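Local atomic coordinates of STING-associated CdnE c-di-GMP synthase (Flavobacteriaceae, PDB entry 6WT8), a protein that synthesises the cyclic dinucleotide c-di-GMP, a signal probably passed to a bacterial STING receptor in CBASS anti-phage defence. Residues V93-H98 with R241-D246; D86-G91 with N212-K217. All blocks are in the same frame, centred on the assembly; numbering follows the deposited sequence.

Contact 1: V93-H98 with R241-D246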
ATOM      1  N   VAL A  93      -3.862   3.731   2.937  1.00 13.86           N
ATOM      2  CA  VAL A  93      -5.200   4.296   2.966  1.00 13.81           C
ATOM      3  C   VAL A  93      -5.696   4.526   1.541  1.00 14.34           C
ATOM      4  O   VAL A  93      -6.891   4.405   1.269  1.00 16.56           O
ATOM      5  CB  VAL A  93      -5.209   5.573   3.836  1.00 14.44           C
ATOM      6  CG1 VAL A  93      -6.578   6.255   3.721  1.00 16.22           C
ATOM      7  CG2 VAL A  93      -4.921   5.230   5.328  1.00 14.37           C
HETATM    8  N   MSE A  94      -4.771   4.737   0.590  1.00 13.74           N
HETATM    9  CA  MSE A  94      -5.203   4.955  -0.787  1.00 13.85           C
HETATM   10  C   MSE A  94      -5.706   3.717  -1.536  1.00 16.19           C
HETATM   11  O   MSE A  94      -6.305   3.845  -2.603  1.00 18.62           O
HETATM   12  CB  MSE A  94      -4.065   5.571  -1.622  1.00 14.40           C
HETATM   13  CG  MSE A  94      -3.809   7.029  -1.245  1.00 15.04           C
HETATM   14 SE   MSE A  94      -5.337   8.214  -1.550  0.62 17.75          SE
HETATM   15  CE  MSE A  94      -5.331   8.217  -3.441  1.00 24.22           C
ATOM     16  N   THR A  95      -5.464   2.535  -0.981  1.00 13.98           N
ATOM     17  CA  THR A  95      -6.131   1.307  -1.450  1.00 13.14           C
ATOM     18  C   THR A  95      -7.132   0.788  -0.449  1.00 14.57           C
ATOM     19  O   THR A  95      -7.656  -0.330  -0.622  1.00 14.45           O
ATOM     20  CB  THR A  95      -5.084   0.225  -1.741  1.00 13.08           C
ATOM     21  OG1 THR A  95      -4.207   0.087  -0.631  1.00 15.14           O
ATOM     22  CG2 THR A  95      -4.202   0.585  -2.980  1.00 17.16           C
ATOM     23  N   ASN A  96      -7.373   1.533   0.636  1.00 14.27           N
ATOM     24  CA  ASN A  96      -8.215   1.084   1.739  1.00 12.54           C
ATOM     25  C   ASN A  96      -7.768  -0.265   2.265  1.00 15.83           C
ATOM     26  O   ASN A  96      -8.626  -1.084   2.684  1.00 17.49           O
ATOM     27  CB  ASN A  96      -9.704   1.016   1.328  1.00 13.37           C
ATOM     28  CG  ASN A  96     -10.612   0.848   2.535  1.00 13.97           C
ATOM     29  OD1 ASN A  96     -10.294   1.390   3.622  1.00 15.73           O
ATOM     30  ND2 ASN A  96     -11.729   0.053   2.386  1.00 16.55           N
ATOM     31  N   THR A  97      -6.438  -0.510   2.294  1.00 13.39           N
ATOM     32  CA  THR A  97      -5.954  -1.764   2.861  1.00 14.34           C
ATOM     33  C   THR A  97      -5.320  -1.554   4.220  1.00 14.09           C
ATOM     34  O   THR A  97      -4.689  -2.469   4.752  1.00 13.96           O
ATOM     35  CB  THR A  97      -4.989  -2.470   1.910  1.00 13.05           C
ATOM     36  OG1 THR A  97      -3.954  -1.550   1.530  1.00 14.38           O
ATOM     37  CG2 THR A  97      -5.789  -2.961   0.680  1.00 16.29           C
ATOM     38  N   HIS A  98      -5.483  -0.369   4.801  1.00 13.85           N
ATOM     39  CA  HIS A  98      -5.059  -0.187   6.177  1.00 14.91           C
ATOM     40  C   HIS A  98      -6.010  -0.921   7.126  1.00 14.00           C
ATOM     41  O   HIS A  98      -7.157  -1.214   6.803  1.00 14.38           O
ATOM     42  CB  HIS A  98      -4.999   1.309   6.538  1.00 13.22           C
ATOM     43  CG  HIS A  98      -6.302   2.039   6.349  1.00 12.94           C
ATOM     44  ND1 HIS A  98      -6.976   2.040   5.161  1.00 14.12           N
ATOM     45  CD2 HIS A  98      -7.001   2.854   7.185  1.00 13.91           C
ATOM     46  CE1 HIS A  98      -8.071   2.776   5.270  1.00 15.33           C
ATOM     47  NE2 HIS A  98      -8.083   3.316   6.473  1.00 15.13           N
ATOM     48  N   ARG A 241      -1.945  -0.907  -9.035  1.00 13.34           N
ATOM     49  CA  ARG A 241      -2.012  -2.337  -9.328  1.00 13.36           C
ATOM     50  C   ARG A 241      -2.902  -3.074  -8.320  1.00 13.56           C
ATOM     51  O   ARG A 241      -3.633  -3.992  -8.719  1.00 14.18           O
ATOM     52  CB  ARG A 241      -0.600  -2.926  -9.364  1.00 14.07           C
ATOM     53  CG  ARG A 241       0.135  -2.606 -10.673  1.00 13.38           C
ATOM     54  CD  ARG A 241       1.565  -3.189 -10.596  1.00 14.26           C
ATOM     55  NE  ARG A 241       2.151  -2.947 -11.935  1.00 16.32           N
ATOM     56  CZ  ARG A 241       3.417  -3.231 -12.253  1.00 18.82           C
ATOM     57  NH1 ARG A 241       4.275  -3.747 -11.363  1.00 17.53           N
ATOM     58  NH2 ARG A 241       3.824  -2.986 -13.511  1.00 18.94           N
ATOM     59  N   ILE A 242      -2.818  -2.712  -7.020  1.00 13.06           N
ATOM     60  CA  ILE A 242      -3.713  -3.332  -6.037  1.00 12.51           C
ATOM     61  C   ILE A 242      -5.168  -2.991  -6.353  1.00 13.87           C
ATOM     62  O   ILE A 242      -6.056  -3.867  -6.308  1.00 14.15           O
ATOM     63  CB  ILE A 242      -3.298  -2.925  -4.619  1.00 11.42           C
ATOM     64  CG1 ILE A 242      -1.981  -3.656  -4.310  1.00 13.09           C
ATOM     65  CG2 ILE A 242      -4.386  -3.290  -3.615  1.00 14.48           C
ATOM     66  CD1 ILE A 242      -1.282  -3.005  -3.061  1.00 17.29           C
ATOM     67  N   ASN A 243      -5.442  -1.727  -6.689  1.00 13.72           N
ATOM     68  CA  ASN A 243      -6.831  -1.359  -6.987  1.00 13.76           C
ATOM     69  C   ASN A 243      -7.347  -2.095  -8.220  1.00 15.22           C
ATOM     70  O   ASN A 243      -8.486  -2.611  -8.238  1.00 16.74           O
ATOM     71  CB  ASN A 243      -6.934   0.157  -7.133  1.00 14.98           C
ATOM     72  CG  ASN A 243      -6.903   0.866  -5.782  1.00 15.71           C
ATOM     73  OD1 ASN A 243      -7.149   0.249  -4.730  1.00 18.50           O
ATOM     74  ND2 ASN A 243      -6.569   2.174  -5.791  1.00 20.83           N
ATOM     75  N   VAL A 244      -6.508  -2.219  -9.254  1.00 14.71           N
ATOM     76  CA  VAL A 244      -6.933  -2.916 -10.470  1.00 17.09           C
ATOM     77  C   VAL A 244      -7.123  -4.400 -10.219  1.00 15.52           C
ATOM     78  O   VAL A 244      -8.131  -4.992 -10.629  1.00 16.71           O
ATOM     79  CB  VAL A 244      -5.895  -2.677 -11.577  1.00 15.17           C
ATOM     80  CG1 VAL A 244      -6.073  -3.693 -12.643  1.00 16.71           C
ATOM     81  CG2 VAL A 244      -6.061  -1.324 -12.065  1.00 16.38           C
ATOM     82  N   LYS A 245      -6.162  -5.055  -9.534  1.00 12.76           N
ATOM     83  CA  LYS A 245      -6.337  -6.469  -9.347  1.00 12.86           C
ATOM     84  C   LYS A 245      -7.475  -6.790  -8.372  1.00 13.10           C
ATOM     85  O   LYS A 245      -8.112  -7.837  -8.508  1.00 14.90           O
ATOM     86  CB  LYS A 245      -5.000  -7.102  -8.923  1.00 15.82           C
ATOM     87  CG  LYS A 245      -5.133  -8.605  -9.036  1.00 19.22           C
ATOM     88  CD  LYS A 245      -3.905  -9.395  -8.701  1.00 25.41           C
ATOM     89  CE  LYS A 245      -3.083  -9.823  -9.863  1.00 35.42           C
ATOM     90  NZ  LYS A 245      -2.793 -11.313  -9.588  1.00 36.91           N
ATOM     91  N   ASP A 246      -7.810  -5.855  -7.456  1.00 13.69           N
ATOM     92  CA  ASP A 246      -8.975  -6.107  -6.618  1.00 14.43           C
ATOM     93  C   ASP A 246     -10.223  -6.185  -7.490  1.00 15.10           C
ATOM     94  O   ASP A 246     -11.072  -7.065  -7.289  1.00 14.65           O
ATOM     95  CB  ASP A 246      -9.127  -5.012  -5.558  1.00 13.65           C
ATOM     96  CG  ASP A 246     -10.273  -5.339  -4.585  1.00 15.24           C
ATOM     97  OD1 ASP A 246     -10.147  -6.315  -3.821  1.00 14.82           O
ATOM     98  OD2 ASP A 246     -11.330  -4.697  -4.611  1.00 18.47           O
TER
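T95 meets I242 and N243 where the loop between strands 85-90 and 106-112 packs on helix 235-248. The loop belongs to a nucleotidyltransferase fold of the polymerase-beta type. Segment 93-98 follows G91-S92, a pair that fits the glycine-serine signature of that superfamily. The methyl of T95 does most of the touching. CG2 of T95 lies 3.4 Å from OD1 of N243 and 3.9 Å from CG2 of I242, so it touches an aliphatic branch and, obliquely from above its plane, an amide. The N243 side chain runs obliquely across T95. Its CG is anti to its own carbonyl carbon (chi1 -76°), which carries the amide toward the loop. ND2 of N243 comes to 3.6 Å from the carbonyl O of M94, a selenomethionine, without forming a hydrogen bond. The polar link between the segments is indirect. K254, on helix 253-266, gives hydrogen bonds through NZ to both N243 OD1 and T95 O. With an alanine in place of N243, the K254 ammonium would probably lose one of these two oxygens and the T95 methyl its amide neighbour. Further out, R258 and K261 of the same helix hold the carbonyls of N96 and T97. Within the loop, N96 N bonds to V93 O at 3.0 Å and closes the 3-10 turn. T95 OG1 faces away from the amide, bonded to S92 O and, at 2.7 Å, to T97 OG1.

Contact 2: D86-G91 with N212-K217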
ATOM      1  N   ASP A  86       3.505  19.259  -8.318  1.00 13.46           N
ATOM      2  CA  ASP A  86       2.279  18.470  -8.376  1.00 13.40           C
ATOM      3  C   ASP A  86       1.943  17.877  -7.019  1.00 14.43           C
ATOM      4  O   ASP A  86       2.826  17.604  -6.201  1.00 16.57           O
ATOM      5  CB  ASP A  86       2.441  17.297  -9.329  1.00 16.30           C
ATOM      6  CG  ASP A  86       2.651  17.717 -10.784  1.00 20.04           C
ATOM      7  OD1 ASP A  86       2.267  18.839 -11.211  1.00 20.07           O
ATOM      8  OD2 ASP A  86       3.154  16.838 -11.542  1.00 26.22           O
ATOM      9  N   PHE A  87       0.669  17.627  -6.791  1.00 13.16           N
ATOM     10  CA  PHE A  87       0.244  17.012  -5.544  1.00 13.42           C
ATOM     11  C   PHE A  87      -0.325  15.640  -5.793  1.00 15.68           C
ATOM     12  O   PHE A  87      -1.202  15.468  -6.649  1.00 17.98           O
ATOM     13  CB  PHE A  87      -0.806  17.865  -4.836  1.00 15.02           C
ATOM     14  CG  PHE A  87      -0.276  19.215  -4.397  1.00 13.31           C
ATOM     15  CD1 PHE A  87       0.493  19.280  -3.231  1.00 15.50           C
ATOM     16  CD2 PHE A  87      -0.495  20.392  -5.145  1.00 13.54           C
ATOM     17  CE1 PHE A  87       1.046  20.480  -2.823  1.00 15.87           C
ATOM     18  CE2 PHE A  87       0.051  21.581  -4.731  1.00 16.82           C
ATOM     19  CZ  PHE A  87       0.833  21.609  -3.583  1.00 16.76           C
ATOM     20  N   GLU A  88       0.103  14.693  -4.970  1.00 14.53           N
ATOM     21  CA  GLU A  88      -0.386  13.326  -5.040  1.00 14.22           C
ATOM     22  C   GLU A  88      -0.539  12.785  -3.624  1.00 13.50           C
ATOM     23  O   GLU A  88      -0.446  13.513  -2.633  1.00 14.87           O
ATOM     24  CB  GLU A  88       0.588  12.454  -5.846  1.00 14.74           C
ATOM     25  CG  GLU A  88       0.772  12.875  -7.321  1.00 19.57           C
ATOM     26  CD  GLU A  88      -0.495  12.721  -8.183  1.00 25.68           C
ATOM     27  OE1 GLU A  88      -1.465  12.005  -7.814  1.00 24.89           O
ATOM     28  OE2 GLU A  88      -0.488  13.349  -9.262  1.00 30.43           O
ATOM     29  N   ARG A  89      -0.893  11.489  -3.512  1.00 13.25           N
ATOM     30  CA  ARG A  89      -1.086  10.845  -2.223  1.00 13.96           C
ATOM     31  C   ARG A  89      -0.418   9.488  -2.230  1.00 15.55           C
ATOM     32  O   ARG A  89      -0.299   8.846  -3.273  1.00 17.35           O
ATOM     33  CB  ARG A  89      -2.590  10.612  -1.925  1.00 15.73           C
ATOM     34  CG  ARG A  89      -3.466  11.876  -1.890  1.00 15.17           C
ATOM     35  CD  ARG A  89      -3.093  12.777  -0.732  1.00 16.50           C
ATOM     36  NE  ARG A  89      -4.064  13.881  -0.732  1.00 16.22           N
ATOM     37  CZ  ARG A  89      -3.875  15.050  -1.375  1.00 16.79           C
ATOM     38  NH1 ARG A  89      -2.729  15.272  -2.010  1.00 16.65           N
ATOM     39  NH2 ARG A  89      -4.836  15.992  -1.381  1.00 18.41           N
ATOM     40  N   GLN A  90      -0.017   9.006  -1.052  1.00 14.35           N
ATOM     41  CA  GLN A  90       0.515   7.644  -0.967  1.00 12.64           C
ATOM     42  C   GLN A  90       0.088   7.030   0.341  1.00 12.73           C
ATOM     43  O   GLN A  90      -0.417   7.705   1.245  1.00 15.13           O
ATOM     44  CB  GLN A  90       2.037   7.567  -1.058  1.00 14.12           C
ATOM     45  CG  GLN A  90       2.793   8.327   0.073  1.00 13.07           C
ATOM     46  CD  GLN A  90       4.283   8.157   0.041  1.00 15.90           C
ATOM     47  OE1 GLN A  90       4.878   7.824  -0.985  1.00 17.80           O
ATOM     48  NE2 GLN A  90       4.911   8.369   1.200  1.00 18.03           N
ATOM     49  N   GLY A  91       0.291   5.711   0.410  1.00 14.24           N
ATOM     50  CA  GLY A  91      -0.045   5.010   1.655  1.00 13.66           C
ATOM     51  C   GLY A  91      -1.152   3.963   1.461  1.00 14.41           C
ATOM     52  O   GLY A  91      -1.903   4.000   0.511  1.00 15.44           O
ATOM     53  N   ASN A 212       3.879   6.275 -20.726  1.00 20.05           N
ATOM     54  CA  ASN A 212       3.267   7.454 -20.127  1.00 20.14           C
ATOM     55  C   ASN A 212       2.110   7.095 -19.202  1.00 24.43           C
ATOM     56  O   ASN A 212       1.205   7.915 -19.002  1.00 25.99           O
ATOM     57  CB  ASN A 212       2.843   8.427 -21.218  1.00 24.82           C
ATOM     58  CG  ASN A 212       4.063   8.994 -21.924  1.00 24.97           C
ATOM     59  OD1 ASN A 212       5.058   9.300 -21.242  1.00 23.94           O
ATOM     60  ND2 ASN A 212       4.023   9.123 -23.255  1.00 25.94           N
ATOM     61  N   ASP A 213       2.166   5.902 -18.601  1.00 19.59           N
ATOM     62  CA  ASP A 213       1.214   5.521 -17.555  1.00 20.36           C
ATOM     63  C   ASP A 213       1.567   6.325 -16.311  1.00 21.18           C
ATOM     64  O   ASP A 213       2.641   6.139 -15.740  1.00 18.97           O
ATOM     65  CB  ASP A 213       1.292   4.024 -17.245  1.00 19.14           C
ATOM     66  CG  ASP A 213       0.761   3.119 -18.348  1.00 26.50           C
ATOM     67  OD1 ASP A 213      -0.044   3.574 -19.212  1.00 31.34           O
ATOM     68  OD2 ASP A 213       1.117   1.895 -18.350  1.00 29.20           O
ATOM     69  N   LYS A 214       0.668   7.226 -15.874  1.00 20.64           N
ATOM     70  CA  LYS A 214       0.978   8.089 -14.736  1.00 21.24           C
ATOM     71  C   LYS A 214       1.368   7.295 -13.486  1.00 18.85           C
ATOM     72  O   LYS A 214       2.205   7.731 -12.700  1.00 19.38           O
ATOM     73  CB  LYS A 214      -0.245   8.965 -14.475  1.00 30.71           C
ATOM     74  CG  LYS A 214      -0.067   9.951 -13.369  1.00 39.04           C
ATOM     75  CD  LYS A 214      -1.339  10.792 -13.121  1.00 43.90           C
ATOM     76  CE  LYS A 214      -1.180  11.609 -11.822  1.00 48.35           C
ATOM     77  NZ  LYS A 214      -2.448  12.234 -11.353  1.00 53.46           N
ATOM     78  N   SER A 215       0.805   6.110 -13.319  1.00 18.50           N
ATOM     79  CA  SER A 215       1.053   5.355 -12.107  1.00 17.33           C
ATOM     80  C   SER A 215       2.466   4.799 -12.055  1.00 16.47           C
ATOM     81  O   SER A 215       2.913   4.368 -10.980  1.00 16.76           O
ATOM     82  CB  SER A 215       0.042   4.210 -11.983  1.00 19.41           C
ATOM     83  OG  SER A 215       0.168   3.284 -13.067  1.00 22.30           O
ATOM     84  N   ARG A 216       3.145   4.738 -13.204  1.00 15.51           N
ATOM     85  CA  ARG A 216       4.519   4.231 -13.225  1.00 14.43           C
ATOM     86  C   ARG A 216       5.545   5.303 -12.893  1.00 15.07           C
ATOM     87  O   ARG A 216       6.723   4.987 -12.796  1.00 17.76           O
ATOM     88  CB  ARG A 216       4.842   3.661 -14.587  1.00 16.21           C
ATOM     89  CG  ARG A 216       4.007   2.430 -14.949  1.00 16.05           C
ATOM     90  CD  ARG A 216       4.386   2.010 -16.368  1.00 16.98           C
ATOM     91  NE  ARG A 216       3.500   1.003 -16.980  1.00 22.13           N
ATOM     92  CZ  ARG A 216       3.719  -0.302 -16.904  1.00 24.85           C
ATOM     93  NH1 ARG A 216       4.766  -0.784 -16.223  1.00 24.74           N
ATOM     94  NH2 ARG A 216       2.894  -1.134 -17.554  1.00 26.95           N
ATOM     95  N   LYS A 217       5.127   6.542 -12.693  1.00 15.02           N
ATOM     96  CA  LYS A 217       6.084   7.579 -12.319  1.00 15.67           C
ATOM     97  C   LYS A 217       6.597   7.345 -10.908  1.00 16.65           C
ATOM     98  O   LYS A 217       5.814   7.037  -9.996  1.00 18.44           O
ATOM     99  CB  LYS A 217       5.434   8.957 -12.405  1.00 23.60           C
ATOM    100  CG  LYS A 217       5.045   9.372 -13.782  1.00 32.26           C
ATOM    101  CD  LYS A 217       4.546  10.818 -13.845  1.00 36.16           C
ATOM    102  CE  LYS A 217       5.673  11.742 -13.529  1.00 38.61           C
ATOM    103  NZ  LYS A 217       6.306  12.526 -14.626  1.00 36.06           N
TER
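E88 and K214 form the one salt bridge between strand 85-90 and the loop that precedes strand 218-221. Strand 85-90 pairs antiparallel with strand 106-112 in the mixed sheet of the nucleotidyltransferase core. Near its start, D86 is hydrogen-bonded to N112 and to the hydroxyl of Y202. Its OD2 stays 6.2 Å from NZ of K217, so the opposite charges are near but not in contact. F87 packs against helix 60-81. E88 then turns to the loop. Its chain bends at chi2 (-65°), while K214 comes from the opposite direction, extended all the way from CG. NZ of K214 lies 3.1 Å from OE2 of E88, a weak hydrogen bond within the salt bridge. CE of K214 is almost as near, at 3.2 Å from the same OE2. The other oxygen, E88 OE1, is 3.7 Å from NZ. R89 folds back along the strand: its NH1 bonds to E88 O at 2.9 Å from well above the carbonyl plane, and its NH2 reaches E74 and N71. Q90 bonds to D106. In the loop, R216 NE bonds almost straight (177°) to D213 OD2 on its anti side, at 2.9 Å. The E88-K214 bridge joins two charges through one weak bond at the surface, so it probably adds little rigidity.

How the contacts relate
Contact 1 is partly buried near the middle of the chain; contact 2 is a surface contact; the centres of the two are about 14 Å apart. Their segments alternate along the sequence, and 86-91 leads almost directly into 93-98. Helix 235-248 serves both: it supplies 241-246 to contact 1, and its F236 and E240 touch E88 and S215 of contact 2. The chemistry differs with place. Contact 1 is a methyl packed on an amide and an isoleucine, with a lysine from a third element as polar tie. Contact 2 is a direct but weak ion pair. They also meet: the selenium of M94 packs on CB of R89, at 3.7 Å, and the guanidinium groups of R241 and R216 lie close.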